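Local coordinates for conserved uncharacterized protein (predicted phosphoesterase COG0622) (Streptococcus pneumoniae, PDB 3CK2) that is an uncharacterised member of the calcineurin-like phosphoesterase superfamily that binds two manganese ions and probably hydrolyses phosphate esters, at residues H16-S19 / L20-E23. Sequence-based numbering, arbitrary orientation.
Sequences HGDS and LIVE. With MN (manganese (II) ion), chain B.
Asp-18 caps the helix that follows it: its OD1 accepts from Ile-21 N at 2.9 Å, with an N-H...O angle of 159°. A chi1 of -175° swings the carboxylate away from the Asp-18 amide, bringing OD1 near the N-H groups of the first turn, and the Ile-21 amide reaches OD1 from above the carboxylate plane rather than within it. The other oxygen, OD2, forms a salt bridge with Arg-162, so both carboxylate oxygens have a partner. One residue on, the main chain takes up regular helical bonding, Glu-23 N to Ser-19 O at 3.0 Å.

Van der Waals contacts of two methyl groups accompany the cap. Ile-21 lays its CG2 methyl against the carboxylate carbon of Asp-18, 3.5 Å from CG, and Val-22 CG2 sits at the same distance from Asp-18 O. Both hydrophobic residues are buried.

Two residues before the cap, His-16 NE2 binds manganese at 2.3 Å, alongside two waters and Asp-14, Asp-41 and His-115, while ND1 is hydrogen-bonded to Glu-43, which should fix the ring's rotation. Asp-14 and His-16 form the Asp-x-His motif that, after the first strand, supplies metal ligands to the two-metal site of calcineurin-like phosphoesterases.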
loop_
_atom_site.group_PDB
_atom_site.type_symbol
_atom_site.label_atom_id
_atom_site.label_comp_id
_atom_site.label_asym_id
_atom_site.label_seq_id
_atom_site.Cartn_x
_atom_site.Cartn_y
_atom_site.Cartn_z
ATOM N N HIS A 16 6.852 -5.755 10.189
ATOM C CA HIS A 16 7.496 -6.885 10.873
ATOM C C HIS A 16 7.966 -6.615 12.299
ATOM O O HIS A 16 9.153 -6.759 12.636
ATOM C CB HIS A 16 8.624 -7.491 9.997
ATOM C CG HIS A 16 8.100 -8.338 8.874
ATOM N ND1 HIS A 16 7.583 -9.602 9.075
ATOM C CD2 HIS A 16 7.946 -8.074 7.565
ATOM C CE1 HIS A 16 7.150 -10.087 7.931
ATOM N NE2 HIS A 16 7.351 -9.175 6.996
ATOM N N GLY A 17 7.003 -6.238 13.124
ATOM C CA GLY A 17 7.219 -6.078 14.545
ATOM C C GLY A 17 7.721 -4.709 14.955
ATOM O O GLY A 17 7.876 -4.445 16.120
ATOM N N ASP A 18 7.943 -3.824 13.999
ATOM C CA ASP A 18 8.313 -2.454 14.290
ATOM C C ASP A 18 7.024 -1.636 14.438
ATOM O O ASP A 18 6.358 -1.287 13.475
ATOM C CB ASP A 18 9.224 -1.937 13.174
ATOM C CG ASP A 18 9.763 -0.558 13.437
ATOM O OD1 ASP A 18 9.180 0.199 14.232
ATOM O OD2 ASP A 18 10.777 -0.229 12.799
ATOM N N SER A 19 6.656 -1.386 15.681
ATOM C CA SER A 19 5.480 -0.622 15.980
ATOM C C SER A 19 5.758 0.886 16.026
ATOM O O SER A 19 4.864 1.668 15.751
ATOM C CB SER A 19 4.857 -1.111 17.302
ATOM O OG SER A 19 5.804 -1.083 18.333
ATOM N N LEU A 20 6.992 1.292 16.339
ATOM C CA LEU A 20 7.315 2.726 16.386
ATOM C C LEU A 20 7.178 3.311 14.998
ATOM O O LEU A 20 6.701 4.440 14.853
ATOM C CB LEU A 20 8.716 3.009 16.929
ATOM C CG LEU A 20 9.024 3.050 18.437
ATOM C CD1 LEU A 20 10.511 3.437 18.632
ATOM C CD2 LEU A 20 8.135 3.994 19.289
ATOM N N ILE A 21 7.562 2.555 13.965
ATOM C CA ILE A 21 7.450 3.114 12.595
ATOM C C ILE A 21 5.999 3.277 12.127
ATOM O O ILE A 21 5.647 4.228 11.423
ATOM C CB ILE A 21 8.354 2.393 11.518
ATOM C CG1 ILE A 21 8.576 3.350 10.332
ATOM C CG2 ILE A 21 7.804 1.056 11.049
ATOM C CD1 ILE A 21 9.367 4.638 10.662
ATOM N N VAL A 22 5.165 2.340 12.527
ATOM C CA VAL A 22 3.737 2.382 12.227
ATOM C C VAL A 22 3.059 3.580 12.920
ATOM O O VAL A 22 2.267 4.295 12.299
ATOM C CB VAL A 22 3.096 1.028 12.619
ATOM C CG1 VAL A 22 1.558 1.115 12.611
ATOM C CG2 VAL A 22 3.621 -0.039 11.681
ATOM N N GLU A 23 3.380 3.771 14.202
ATOM C CA GLU A 23 2.896 4.926 15.007
ATOM C C GLU A 23 3.353 6.269 14.409
ATOM O O GLU A 23 2.592 7.211 14.328
ATOM C CB GLU A 23 3.399 4.822 16.460
ATOM C CG GLU A 23 2.891 5.929 17.398
ATOM C CD GLU A 23 3.416 5.829 18.839
ATOM O OE1 GLU A 23 4.451 5.164 19.070
ATOM O OE2 GLU A 23 2.818 6.467 19.744
HETATM MN MN MN B . 6.613 -9.869 4.885
HETATM O O HOH W 1 7.736 -11.673 5.481
HETATM O O HOH W 2 6.248 -11.172 3.149
#